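Local coordinates for protein Adp-heptose LPS heptosyltransferase II (Escherichia coli, PDB 1PSW) that transfers the second heptose from ADP-L-glycero-beta-D-manno-heptose to the heptosyl-Kdo2-lipid A module in building the inner core of lipopolysaccharide, at residues Asp13-Met16 against Ser17-Leu20; Arg42-Leu45 against Ser46-Glu50; Pro129-Val132 against Glu133-Ala137; Ala285-Pro289 against Ser290-Phe294. One frame throughout, in Å; residues are numbered along the deposited sequence.

Contact 1: Asp13-Met16 against Ser17-Leu20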
ATOM      1  N   ASP A  13       4.676   1.236  -0.808  1.00 19.31           N
ATOM      2  CA  ASP A  13       5.815   1.508   0.050  1.00 18.54           C
ATOM      3  C   ASP A  13       5.394   2.174   1.358  1.00 17.84           C
ATOM      4  O   ASP A  13       5.911   1.842   2.421  1.00 16.53           O
ATOM      5  CB  ASP A  13       6.819   2.396  -0.691  1.00 21.31           C
ATOM      6  CG  ASP A  13       7.464   1.694  -1.872  1.00 25.41           C
ATOM      7  OD1 ASP A  13       7.003   0.595  -2.246  1.00 27.99           O
ATOM      8  OD2 ASP A  13       8.435   2.245  -2.432  1.00 26.86           O
HETATM    9  N   MSE A  14       4.455   3.111   1.281  1.00 17.66           N
HETATM   10  CA  MSE A  14       3.986   3.796   2.480  1.00 21.00           C
HETATM   11  C   MSE A  14       3.319   2.795   3.421  1.00 19.51           C
HETATM   12  O   MSE A  14       3.496   2.851   4.637  1.00 17.09           O
HETATM   13  CB  MSE A  14       2.987   4.899   2.116  1.00 25.46           C
HETATM   14  CG  MSE A  14       2.447   5.677   3.322  1.00 36.81           C
HETATM   15 SE   MSE A  14       3.849   6.537   4.387  1.00 55.91          SE
HETATM   16  CE  MSE A  14       4.368   7.912   3.140  1.00 40.42           C
HETATM   17  N   MSE A  15       2.548   1.878   2.859  1.00 18.01           N
HETATM   18  CA  MSE A  15       1.881   0.885   3.676  1.00 21.52           C
HETATM   19  C   MSE A  15       2.964   0.050   4.376  1.00 21.21           C
HETATM   20  O   MSE A  15       2.876  -0.214   5.576  1.00 19.07           O
HETATM   21  CB  MSE A  15       0.982   0.012   2.787  1.00 23.16           C
HETATM   22  CG  MSE A  15      -0.154  -0.722   3.537  1.00 31.06           C
HETATM   23 SE   MSE A  15      -1.402   0.481   4.416  1.00 39.61          SE
HETATM   24  CE  MSE A  15      -0.957   0.105   6.280  1.00 27.93           C
HETATM   25  N   MSE A  16       3.995  -0.351   3.631  1.00 19.73           N
HETATM   26  CA  MSE A  16       5.079  -1.142   4.209  1.00 22.16           C
HETATM   27  C   MSE A  16       5.823  -0.388   5.305  1.00 19.99           C
HETATM   28  O   MSE A  16       6.294  -0.994   6.256  1.00 21.76           O
HETATM   29  CB  MSE A  16       6.102  -1.547   3.139  1.00 27.61           C
HETATM   30  CG  MSE A  16       5.542  -2.351   2.010  1.00 40.07           C
HETATM   31 SE   MSE A  16       4.508  -3.796   2.678  1.00 56.01          SE
HETATM   32  CE  MSE A  16       5.930  -4.848   3.355  1.00 45.24           C
ATOM     33  N   SER A  17       5.933   0.930   5.167  1.00 18.30           N
ATOM     34  CA  SER A  17       6.660   1.713   6.152  1.00 17.29           C
ATOM     35  C   SER A  17       5.987   1.671   7.513  1.00 16.84           C
ATOM     36  O   SER A  17       6.614   1.981   8.526  1.00 16.66           O
ATOM     37  CB  SER A  17       6.836   3.161   5.683  1.00 18.56           C
ATOM     38  OG  SER A  17       5.616   3.879   5.666  1.00 18.98           O
ATOM     39  N   GLN A  18       4.722   1.268   7.561  1.00 16.30           N
ATOM     40  CA  GLN A  18       4.059   1.189   8.850  1.00 16.84           C
ATOM     41  C   GLN A  18       4.778   0.180   9.738  1.00 16.52           C
ATOM     42  O   GLN A  18       4.765   0.306  10.956  1.00 16.81           O
ATOM     43  CB  GLN A  18       2.592   0.773   8.714  1.00 18.22           C
ATOM     44  CG  GLN A  18       1.838   0.952  10.026  1.00 19.76           C
ATOM     45  CD  GLN A  18       0.461   0.320  10.030  1.00 22.74           C
ATOM     46  OE1 GLN A  18      -0.359   0.591  10.912  1.00 25.01           O
ATOM     47  NE2 GLN A  18       0.201  -0.531   9.048  1.00 19.51           N
ATOM     48  N   SER A  19       5.397  -0.833   9.137  1.00 16.62           N
ATOM     49  CA  SER A  19       6.114  -1.833   9.927  1.00 17.11           C
ATOM     50  C   SER A  19       7.257  -1.203  10.708  1.00 16.94           C
ATOM     51  O   SER A  19       7.554  -1.623  11.829  1.00 16.07           O
ATOM     52  CB  SER A  19       6.666  -2.943   9.034  1.00 16.83           C
ATOM     53  OG  SER A  19       5.616  -3.770   8.570  1.00 19.45           O
ATOM     54  N   LEU A  20       7.915  -0.212  10.116  1.00 16.25           N
ATOM     55  CA  LEU A  20       8.990   0.474  10.813  1.00 17.14           C
ATOM     56  C   LEU A  20       8.401   1.237  12.006  1.00 16.28           C
ATOM     57  O   LEU A  20       8.948   1.181  13.109  1.00 18.18           O
ATOM     58  CB  LEU A  20       9.723   1.450   9.878  1.00 15.55           C
ATOM     59  CG  LEU A  20      10.714   2.391  10.580  1.00 18.69           C
ATOM     60  CD1 LEU A  20      11.819   1.583  11.264  1.00 16.86           C
ATOM     61  CD2 LEU A  20      11.316   3.353   9.561  1.00 16.99           C
TER
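S17 N bonds back to D13 O at 2.9 Å, an ordinary i to i-4 helical bond, but one residue later the pattern tightens. Q18 N goes to M15 O and S19 N to M16 O (3.0 Å), both only three residues back. The helix is kinked here, since neither S19 N nor L20 N makes the bond four residues back, to M15 O and M16 O; L20 N bonds weakly to S17 O instead.

Serine suits this buried place, since its short hydroxyl can bond back to the helix backbone. The +69° chi1 of S17 sets OG between backbone N and carbonyl carbon, where it donates to M14 O at 2.6 Å, tilted modestly from the carbonyl plane; OG also bonds to Y21 OH. The bent chain of M14, a selenomethionine, brings SE to 3.4 Å from S17 OG. M15 and Q18 run side by side and point the same way. S19 OG turns instead to L156 O, so this buried hydroxyl is satisfied.

Long, pliable methionines fit a helix packed between several others: M14 touches L44 and L45 of helix 42-45, M15 and M16 touch H274 of helix 271-278, and M16 also helix 131-137. This is the helix of the beta-alpha-beta unit 2-6, 11-27, 32-37 in the Rossmann-like N-terminal half of a GT-B glycosyltransferase.

Contact 2: Arg42-Leu45 against Ser46-Glu50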
ATOM      1  N   ARG A  42      -1.200  12.141   3.189  1.00 33.89           N
ATOM      2  CA  ARG A  42      -1.774  12.431   4.494  1.00 32.74           C
ATOM      3  C   ARG A  42      -2.966  11.552   4.868  1.00 29.95           C
ATOM      4  O   ARG A  42      -3.053  11.087   5.999  1.00 26.55           O
ATOM      5  CB  ARG A  42      -2.187  13.907   4.597  1.00 35.42           C
ATOM      6  CG  ARG A  42      -2.875  14.231   5.923  1.00 39.05           C
ATOM      7  CD  ARG A  42      -2.204  15.370   6.675  1.00 41.27           C
ATOM      8  NE  ARG A  42      -2.813  15.574   7.988  1.00 44.20           N
ATOM      9  CZ  ARG A  42      -2.527  16.588   8.798  1.00 46.09           C
ATOM     10  NH1 ARG A  42      -1.637  17.500   8.431  1.00 46.37           N
ATOM     11  NH2 ARG A  42      -3.132  16.690   9.975  1.00 47.02           N
ATOM     12  N   PRO A  43      -3.899  11.318   3.925  1.00 27.93           N
ATOM     13  CA  PRO A  43      -5.068  10.485   4.235  1.00 27.41           C
ATOM     14  C   PRO A  43      -4.726   9.091   4.760  1.00 25.08           C
ATOM     15  O   PRO A  43      -5.331   8.618   5.721  1.00 25.00           O
ATOM     16  CB  PRO A  43      -5.818  10.439   2.906  1.00 29.28           C
ATOM     17  CG  PRO A  43      -5.496  11.775   2.309  1.00 28.76           C
ATOM     18  CD  PRO A  43      -4.017  11.892   2.573  1.00 27.86           C
ATOM     19  N   LEU A  44      -3.752   8.437   4.135  1.00 23.14           N
ATOM     20  CA  LEU A  44      -3.355   7.095   4.550  1.00 21.83           C
ATOM     21  C   LEU A  44      -2.706   7.120   5.927  1.00 22.55           C
ATOM     22  O   LEU A  44      -2.989   6.273   6.784  1.00 22.59           O
ATOM     23  CB  LEU A  44      -2.386   6.497   3.531  1.00 22.14           C
ATOM     24  CG  LEU A  44      -2.050   5.016   3.686  1.00 24.14           C
ATOM     25  CD1 LEU A  44      -3.329   4.202   3.761  1.00 25.43           C
ATOM     26  CD2 LEU A  44      -1.196   4.563   2.513  1.00 24.60           C
ATOM     27  N   LEU A  45      -1.831   8.096   6.134  1.00 20.23           N
ATOM     28  CA  LEU A  45      -1.145   8.247   7.409  1.00 22.77           C
ATOM     29  C   LEU A  45      -2.135   8.470   8.543  1.00 22.69           C
ATOM     30  O   LEU A  45      -1.895   8.054   9.679  1.00 23.63           O
ATOM     31  CB  LEU A  45      -0.177   9.430   7.346  1.00 21.14           C
ATOM     32  CG  LEU A  45       1.030   9.247   6.422  1.00 22.49           C
ATOM     33  CD1 LEU A  45       1.712  10.585   6.196  1.00 20.08           C
ATOM     34  CD2 LEU A  45       1.993   8.237   7.033  1.00 20.90           C
ATOM     35  N   SER A  46      -3.246   9.133   8.239  1.00 23.25           N
ATOM     36  CA  SER A  46      -4.242   9.417   9.266  1.00 25.43           C
ATOM     37  C   SER A  46      -4.909   8.127   9.738  1.00 25.05           C
ATOM     38  O   SER A  46      -5.553   8.108  10.784  1.00 26.90           O
ATOM     39  CB  SER A  46      -5.305  10.387   8.742  1.00 27.35           C
ATOM     40  OG  SER A  46      -6.214   9.734   7.869  1.00 31.75           O
ATOM     41  N   ARG A  47      -4.749   7.051   8.970  1.00 23.04           N
ATOM     42  CA  ARG A  47      -5.325   5.770   9.344  1.00 21.69           C
ATOM     43  C   ARG A  47      -4.360   4.936  10.181  1.00 22.97           C
ATOM     44  O   ARG A  47      -4.745   3.880  10.682  1.00 24.21           O
ATOM     45  CB  ARG A  47      -5.747   4.975   8.098  1.00 20.75           C
ATOM     46  CG  ARG A  47      -6.770   5.656   7.212  1.00 21.39           C
ATOM     47  CD  ARG A  47      -8.050   5.996   7.963  1.00 22.39           C
ATOM     48  NE  ARG A  47      -8.603   4.860   8.703  1.00 22.25           N
ATOM     49  CZ  ARG A  47      -9.793   4.882   9.300  1.00 24.27           C
ATOM     50  NH1 ARG A  47     -10.548   5.974   9.233  1.00 23.23           N
ATOM     51  NH2 ARG A  47     -10.225   3.828   9.973  1.00 20.11           N
HETATM   52  N   MSE A  48      -3.113   5.399  10.318  1.00 23.33           N
HETATM   53  CA  MSE A  48      -2.088   4.700  11.099  1.00 24.15           C
HETATM   54  C   MSE A  48      -1.962   5.325  12.486  1.00 25.11           C
HETATM   55  O   MSE A  48      -1.572   6.489  12.622  1.00 25.69           O
HETATM   56  CB  MSE A  48      -0.729   4.784  10.394  1.00 25.69           C
HETATM   57  CG  MSE A  48      -0.680   4.104   9.040  1.00 25.66           C
HETATM   58 SE   MSE A  48       1.024   4.375   8.213  1.00 36.49          SE
HETATM   59  CE  MSE A  48       0.503   4.216   6.329  1.00 27.72           C
ATOM     60  N   PRO A  49      -2.314   4.565  13.537  1.00 25.77           N
ATOM     61  CA  PRO A  49      -2.231   5.065  14.912  1.00 25.88           C
ATOM     62  C   PRO A  49      -0.814   5.337  15.417  1.00 25.09           C
ATOM     63  O   PRO A  49      -0.623   6.081  16.379  1.00 24.87           O
ATOM     64  CB  PRO A  49      -2.947   3.980  15.718  1.00 26.18           C
ATOM     65  CG  PRO A  49      -2.662   2.742  14.938  1.00 28.51           C
ATOM     66  CD  PRO A  49      -2.858   3.197  13.508  1.00 25.71           C
ATOM     67  N   GLU A  50       0.174   4.727  14.771  1.00 22.71           N
ATOM     68  CA  GLU A  50       1.566   4.912  15.162  1.00 22.58           C
ATOM     69  C   GLU A  50       2.097   6.293  14.779  1.00 22.85           C
ATOM     70  O   GLU A  50       3.104   6.753  15.326  1.00 22.11           O
ATOM     71  CB  GLU A  50       2.457   3.848  14.506  1.00 23.54           C
ATOM     72  CG  GLU A  50       2.106   2.396  14.837  1.00 26.27           C
ATOM     73  CD  GLU A  50       0.873   1.885  14.106  1.00 29.24           C
ATOM     74  OE1 GLU A  50       0.523   2.439  13.036  1.00 28.18           O
ATOM     75  OE2 GLU A  50       0.261   0.908  14.595  1.00 32.25           O
TER
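R42 O accepts from S46 N at 3.0 Å and closes the single turn of helix 42-45, which ends in a type I beta turn from L45 to M48. The unit lies on the connection between strands 32-37 and 51-56 of the N-terminal Rossmann-like domain.

The remaining backbone bonds span three residues: R47 N donates to L44 O at 2.9 Å and M48 N to L45 O at 3.0 Å. Proline is well placed in this first turn, where a missing N-H costs no helical bond.

Among polar side chains, S46 is turned back on the helix. With chi1 at 76°, its OG donates to P43 O at 2.6 Å, giving that carbonyl a firm partner beside the weak bond from S46 N. The R47 chain, bent at chi2 and chi3, carries the guanidinium away from the helix to a salt bridge with E166 and a hydrogen bond to Q161 O.

The apolar contacts are made by M48, a selenomethionine whose extended chain slants across both leucines. L45 also packs on V51 and A54 of strand 51-56, while L44 meets L252 and V256 of helix 252-260, in the other domain. M48 SE passes L45 CD2 at 4.2 Å, and the terminal M48 CE rests on L44 CG at 3.8 Å.

Contact 3: Pro129-Val132 against Glu133-Ala137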
ATOM      1  N   PRO A 129      15.685  -9.992   1.471  1.00 20.75           N
ATOM      2  CA  PRO A 129      14.825 -10.218   0.301  1.00 20.83           C
ATOM      3  C   PRO A 129      13.491  -9.474   0.270  1.00 20.17           C
ATOM      4  O   PRO A 129      12.972  -9.186  -0.810  1.00 20.33           O
ATOM      5  CB  PRO A 129      14.638 -11.730   0.306  1.00 21.52           C
ATOM      6  CG  PRO A 129      14.644 -12.052   1.764  1.00 23.13           C
ATOM      7  CD  PRO A 129      15.783 -11.213   2.293  1.00 20.51           C
ATOM      8  N   LEU A 130      12.939  -9.153   1.435  1.00 18.91           N
ATOM      9  CA  LEU A 130      11.653  -8.459   1.486  1.00 18.99           C
ATOM     10  C   LEU A 130      11.786  -6.986   1.843  1.00 17.23           C
ATOM     11  O   LEU A 130      12.579  -6.626   2.700  1.00 16.59           O
ATOM     12  CB  LEU A 130      10.732  -9.147   2.502  1.00 18.46           C
ATOM     13  CG  LEU A 130      10.447 -10.635   2.251  1.00 19.70           C
ATOM     14  CD1 LEU A 130       9.454 -11.156   3.285  1.00 18.27           C
ATOM     15  CD2 LEU A 130       9.898 -10.813   0.849  1.00 21.15           C
HETATM   16  N   MSE A 131      11.007  -6.139   1.179  1.00 18.64           N
HETATM   17  CA  MSE A 131      11.041  -4.718   1.467  1.00 20.14           C
HETATM   18  C   MSE A 131      10.659  -4.459   2.915  1.00 19.07           C
HETATM   19  O   MSE A 131      11.237  -3.584   3.552  1.00 17.92           O
HETATM   20  CB  MSE A 131      10.081  -3.940   0.559  1.00 24.57           C
HETATM   21  CG  MSE A 131       9.652  -2.593   1.152  1.00 33.11           C
HETATM   22 SE   MSE A 131       8.621  -1.466  -0.053  1.00 48.09          SE
HETATM   23  CE  MSE A 131       9.970  -0.175  -0.539  1.00 41.85           C
ATOM     24  N   VAL A 132       9.695  -5.215   3.441  1.00 18.15           N
ATOM     25  CA  VAL A 132       9.260  -5.019   4.828  1.00 18.11           C
ATOM     26  C   VAL A 132      10.404  -5.261   5.805  1.00 18.39           C
ATOM     27  O   VAL A 132      10.516  -4.574   6.829  1.00 17.61           O
ATOM     28  CB  VAL A 132       8.079  -5.954   5.217  1.00 20.35           C
ATOM     29  CG1 VAL A 132       8.528  -7.420   5.251  1.00 19.60           C
ATOM     30  CG2 VAL A 132       7.532  -5.542   6.574  1.00 19.42           C
ATOM     31  N   GLU A 133      11.252  -6.236   5.498  1.00 15.90           N
ATOM     32  CA  GLU A 133      12.391  -6.528   6.353  1.00 18.19           C
ATOM     33  C   GLU A 133      13.380  -5.362   6.292  1.00 17.56           C
ATOM     34  O   GLU A 133      13.960  -4.986   7.307  1.00 18.93           O
ATOM     35  CB  GLU A 133      13.068  -7.831   5.915  1.00 16.74           C
ATOM     36  CG  GLU A 133      12.131  -9.033   5.966  1.00 19.33           C
ATOM     37  CD  GLU A 133      12.728 -10.275   5.328  1.00 23.59           C
ATOM     38  OE1 GLU A 133      13.476 -10.133   4.335  1.00 23.84           O
ATOM     39  OE2 GLU A 133      12.431 -11.394   5.802  1.00 23.41           O
ATOM     40  N   ARG A 134      13.556  -4.779   5.110  1.00 17.32           N
ATOM     41  CA  ARG A 134      14.482  -3.664   4.968  1.00 19.13           C
ATOM     42  C   ARG A 134      14.056  -2.442   5.769  1.00 18.55           C
ATOM     43  O   ARG A 134      14.901  -1.734   6.320  1.00 20.01           O
ATOM     44  CB  ARG A 134      14.659  -3.294   3.493  1.00 17.96           C
ATOM     45  CG  ARG A 134      15.273  -4.427   2.683  1.00 18.43           C
ATOM     46  CD  ARG A 134      15.512  -4.057   1.227  1.00 19.15           C
ATOM     47  NE  ARG A 134      15.866  -5.248   0.461  1.00 19.70           N
ATOM     48  CZ  ARG A 134      16.118  -5.264  -0.844  1.00 22.10           C
ATOM     49  NH1 ARG A 134      16.063  -4.141  -1.551  1.00 21.13           N
ATOM     50  NH2 ARG A 134      16.405  -6.414  -1.446  1.00 19.14           N
ATOM     51  N   TYR A 135      12.755  -2.182   5.840  1.00 18.38           N
ATOM     52  CA  TYR A 135      12.270  -1.038   6.611  1.00 17.67           C
ATOM     53  C   TYR A 135      12.430  -1.307   8.097  1.00 17.22           C
ATOM     54  O   TYR A 135      12.933  -0.472   8.842  1.00 16.68           O
ATOM     55  CB  TYR A 135      10.793  -0.748   6.315  1.00 19.03           C
ATOM     56  CG  TYR A 135      10.555  -0.003   5.024  1.00 21.63           C
ATOM     57  CD1 TYR A 135      11.544   0.810   4.466  1.00 22.41           C
ATOM     58  CD2 TYR A 135       9.324  -0.076   4.376  1.00 23.42           C
ATOM     59  CE1 TYR A 135      11.310   1.528   3.298  1.00 23.50           C
ATOM     60  CE2 TYR A 135       9.082   0.640   3.210  1.00 24.84           C
ATOM     61  CZ  TYR A 135      10.084   1.442   2.676  1.00 25.15           C
ATOM     62  OH  TYR A 135       9.852   2.158   1.522  1.00 24.77           O
ATOM     63  N   ILE A 136      11.995  -2.488   8.518  1.00 16.15           N
ATOM     64  CA  ILE A 136      12.072  -2.886   9.914  1.00 17.00           C
ATOM     65  C   ILE A 136      13.506  -2.851  10.444  1.00 18.67           C
ATOM     66  O   ILE A 136      13.745  -2.399  11.555  1.00 18.88           O
ATOM     67  CB  ILE A 136      11.477  -4.303  10.114  1.00 16.33           C
ATOM     68  CG1 ILE A 136       9.954  -4.254   9.946  1.00 15.47           C
ATOM     69  CG2 ILE A 136      11.872  -4.852  11.475  1.00 13.22           C
ATOM     70  CD1 ILE A 136       9.269  -5.623   9.967  1.00 16.23           C
ATOM     71  N   ALA A 137      14.456  -3.328   9.646  1.00 19.22           N
ATOM     72  CA  ALA A 137      15.861  -3.358  10.048  1.00 20.59           C
ATOM     73  C   ALA A 137      16.415  -1.997  10.480  1.00 21.16           C
ATOM     74  O   ALA A 137      17.330  -1.928  11.309  1.00 22.02           O
ATOM     75  CB  ALA A 137      16.714  -3.917   8.920  1.00 17.67           C
TER
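E133 reaches back to L130 because its CG stands anti to its own carbonyl carbon (chi1 -59°) and the chain then runs extended. This brings the carboxylate across L130, with OE1 accepting from L130 N at 3.1 Å; the N-H comes from above the carboxylate plane. M131 takes a different staggered position, CG anti to the backbone N (chi1 157°), and a bend at chi3 brings its selenium end obliquely against the Y135 ring.

L130 is the N-cap of helix 131-137 and E133 the third residue after it, so their bond is one half of a capping box. The leucine side chain has no acceptor for the reciprocal half, and the E133 N-H makes only a weak bond to L130 O. That carbonyl takes its better bond from R134 N, at 3.2 Å. Glutamate suits this place, since a negative group near a helix N terminus probably also interacts favourably with the helix dipole. With an alanine here the carboxylate is gone, which would probably leave L130 N without this acceptor and L130 CB and CG without the group packed on them.

M131 SE lies 4.8 Å from the centroid of the Y135 ring, an oblique Met-aromatic contact, while M131 CE sits 3.6 Å from Y135 CZ. V132 and I136 run side by side one turn apart, with V132 CG2 and I136 CD1 3.8 Å apart; V132 also packs on M16 and S19 of helix 11-27. The extended R134 chain passes L130 O, its CG at 3.5 Å, and R134 NE donates to W128 O.

Contact 4: Ala285-Pro289 against Ser290-Phe294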
ATOM      1  N   ALA A 285      -4.569 -11.827  -5.644  1.00 14.18           N
ATOM      2  CA  ALA A 285      -3.600 -10.976  -6.319  1.00 14.34           C
ATOM      3  C   ALA A 285      -3.100 -11.636  -7.603  1.00 16.00           C
ATOM      4  O   ALA A 285      -2.543 -12.730  -7.581  1.00 15.89           O
ATOM      5  CB  ALA A 285      -2.439 -10.681  -5.380  1.00 13.68           C
ATOM      6  N   LEU A 286      -3.312 -10.950  -8.723  1.00 15.83           N
ATOM      7  CA  LEU A 286      -2.932 -11.453 -10.037  1.00 15.44           C
ATOM      8  C   LEU A 286      -1.585 -10.946 -10.530  1.00 15.92           C
ATOM      9  O   LEU A 286      -1.385  -9.739 -10.708  1.00 16.91           O
ATOM     10  CB  LEU A 286      -4.024 -11.092 -11.040  1.00 14.37           C
ATOM     11  CG  LEU A 286      -5.439 -11.398 -10.534  1.00 15.17           C
ATOM     12  CD1 LEU A 286      -6.448 -11.033 -11.617  1.00 15.63           C
ATOM     13  CD2 LEU A 286      -5.568 -12.884 -10.165  1.00 13.46           C
ATOM     14  N   TYR A 287      -0.668 -11.879 -10.767  1.00 15.18           N
ATOM     15  CA  TYR A 287       0.674 -11.546 -11.238  1.00 17.20           C
ATOM     16  C   TYR A 287       0.964 -12.051 -12.643  1.00 18.48           C
ATOM     17  O   TYR A 287       0.485 -13.106 -13.054  1.00 18.24           O
ATOM     18  CB  TYR A 287       1.726 -12.131 -10.300  1.00 18.33           C
ATOM     19  CG  TYR A 287       1.852 -11.419  -8.977  1.00 18.87           C
ATOM     20  CD1 TYR A 287       0.889 -11.577  -7.977  1.00 18.96           C
ATOM     21  CD2 TYR A 287       2.945 -10.593  -8.720  1.00 17.35           C
ATOM     22  CE1 TYR A 287       1.019 -10.927  -6.750  1.00 19.09           C
ATOM     23  CE2 TYR A 287       3.083  -9.942  -7.500  1.00 18.79           C
ATOM     24  CZ  TYR A 287       2.123 -10.113  -6.520  1.00 18.48           C
ATOM     25  OH  TYR A 287       2.270  -9.485  -5.301  1.00 19.15           O
ATOM     26  N   GLY A 288       1.767 -11.277 -13.361  1.00 19.10           N
ATOM     27  CA  GLY A 288       2.152 -11.634 -14.709  1.00 19.50           C
ATOM     28  C   GLY A 288       3.663 -11.542 -14.854  1.00 21.32           C
ATOM     29  O   GLY A 288       4.377 -12.431 -14.388  1.00 21.80           O
ATOM     30  N   PRO A 289       4.191 -10.476 -15.473  1.00 21.45           N
ATOM     31  CA  PRO A 289       5.642 -10.358 -15.636  1.00 25.18           C
ATOM     32  C   PRO A 289       6.416 -10.174 -14.327  1.00 27.12           C
ATOM     33  O   PRO A 289       7.590 -10.535 -14.248  1.00 30.59           O
ATOM     34  CB  PRO A 289       5.780  -9.168 -16.577  1.00 23.26           C
ATOM     35  CG  PRO A 289       4.638  -8.297 -16.161  1.00 23.05           C
ATOM     36  CD  PRO A 289       3.505  -9.299 -16.036  1.00 22.44           C
ATOM     37  N   SER A 290       5.767  -9.623 -13.303  1.00 27.47           N
ATOM     38  CA  SER A 290       6.418  -9.409 -12.008  1.00 26.61           C
ATOM     39  C   SER A 290       6.118 -10.555 -11.042  1.00 25.08           C
ATOM     40  O   SER A 290       5.197 -11.336 -11.263  1.00 25.04           O
ATOM     41  CB  SER A 290       5.939  -8.091 -11.393  1.00 25.87           C
ATOM     42  OG  SER A 290       4.570  -8.162 -11.008  1.00 28.62           O
ATOM     43  N   SER A 291       6.896 -10.653  -9.968  1.00 24.63           N
ATOM     44  CA  SER A 291       6.686 -11.702  -8.978  1.00 23.68           C
ATOM     45  C   SER A 291       6.485 -11.063  -7.612  1.00 22.53           C
ATOM     46  O   SER A 291       6.818  -9.896  -7.411  1.00 20.07           O
ATOM     47  CB  SER A 291       7.900 -12.629  -8.912  1.00 25.46           C
ATOM     48  OG  SER A 291       8.973 -11.993  -8.242  1.00 26.44           O
ATOM     49  N   PRO A 292       5.932 -11.819  -6.652  1.00 21.31           N
ATOM     50  CA  PRO A 292       5.704 -11.296  -5.302  1.00 20.68           C
ATOM     51  C   PRO A 292       6.911 -11.503  -4.385  1.00 20.68           C
ATOM     52  O   PRO A 292       6.783 -11.392  -3.171  1.00 19.98           O
ATOM     53  CB  PRO A 292       4.486 -12.083  -4.844  1.00 21.48           C
ATOM     54  CG  PRO A 292       4.728 -13.419  -5.462  1.00 22.15           C
ATOM     55  CD  PRO A 292       5.152 -13.053  -6.871  1.00 22.15           C
ATOM     56  N   ASP A 293       8.071 -11.791  -4.977  1.00 20.47           N
ATOM     57  CA  ASP A 293       9.302 -12.036  -4.227  1.00 22.63           C
ATOM     58  C   ASP A 293       9.781 -10.894  -3.331  1.00 21.33           C
ATOM     59  O   ASP A 293      10.360 -11.142  -2.273  1.00 23.77           O
ATOM     60  CB  ASP A 293      10.459 -12.380  -5.177  1.00 25.44           C
ATOM     61  CG  ASP A 293      10.269 -13.703  -5.910  1.00 29.31           C
ATOM     62  OD1 ASP A 293       9.261 -14.406  -5.673  1.00 28.22           O
ATOM     63  OD2 ASP A 293      11.153 -14.036  -6.732  1.00 29.43           O
ATOM     64  N   PHE A 294       9.558  -9.654  -3.753  1.00 19.13           N
ATOM     65  CA  PHE A 294      10.029  -8.484  -3.006  1.00 18.79           C
ATOM     66  C   PHE A 294       8.974  -7.822  -2.129  1.00 16.26           C
ATOM     67  O   PHE A 294       9.233  -7.499  -0.973  1.00 15.66           O
ATOM     68  CB  PHE A 294      10.606  -7.457  -3.999  1.00 18.92           C
ATOM     69  CG  PHE A 294      11.231  -6.244  -3.351  1.00 18.88           C
ATOM     70  CD1 PHE A 294      12.107  -6.383  -2.281  1.00 21.84           C
ATOM     71  CD2 PHE A 294      10.964  -4.966  -3.830  1.00 21.19           C
ATOM     72  CE1 PHE A 294      12.713  -5.271  -1.694  1.00 20.63           C
ATOM     73  CE2 PHE A 294      11.567  -3.841  -3.253  1.00 20.98           C
ATOM     74  CZ  PHE A 294      12.441  -3.999  -2.181  1.00 22.31           C
TER
HETATM   75  O   HOH W   1       2.597  -8.799 -12.608  1.00 17.07           O
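Y287 lays one face of its ring against P292: P292 CD sits 4.0 Å from the ring centroid and 22° off the normal, a CH-pi contact displaced toward the rim. A proline suits this place, because its compact ring offers polarised C-H groups beside the nitrogen. P292 CB reaches the phenol end, 3.4 Å from Y287 OH. At the ring's edge, near its plane, S290 O approaches Y287 CD2 at 3.5 Å.

No direct hydrogen bond spans the two segments; a water does the joining, accepting from G288 N at 2.7 Å and bonding to S290 OG at 2.6 Å. The same hydroxyl bonds to D269, which fixes its rotation, and its chi1 of 68° points it to these partners.

All this happens where strand 283-287 of the C-terminal Rossmann-like domain runs out into the loop toward strand 302-306. In GT-B enzymes this half generally holds the nucleotide-sugar donor. Replacing Y287 by an alanine would take away the ring and would probably leave P292 without the surface it now packs against and the loop less firmly held to the strand end.

Further out, the strand places the tyrosine through backbone bonds between Y287 and I305, and V304, M273 and P297 pack on its side chain. G288 O accepts from R306 NE. A side chain on G288 would collide with CD of P289.

Along the chain the four contacts come in series; none nests in or crosses another, and each closes only a turn or two. Contact 1 lies on the first helix of the N-terminal domain. Contact 2 follows after strand 32-37 and packs on contact 1, M14 SE lying 3.7 Å from L45 CD2. Contact 3, past the last strand of that sheet, covers another part of the same helix, so residues 13-20 sit between the two. Contact 4 leaves the C-terminal sheet, and its far end returns to the N-terminal domain: M131 N and F294 O, 3.1 Å apart, probably form a hydrogen bond. Contacts 2 and 4, with centres about 27 Å apart, lie on opposite sides of the chain's centre.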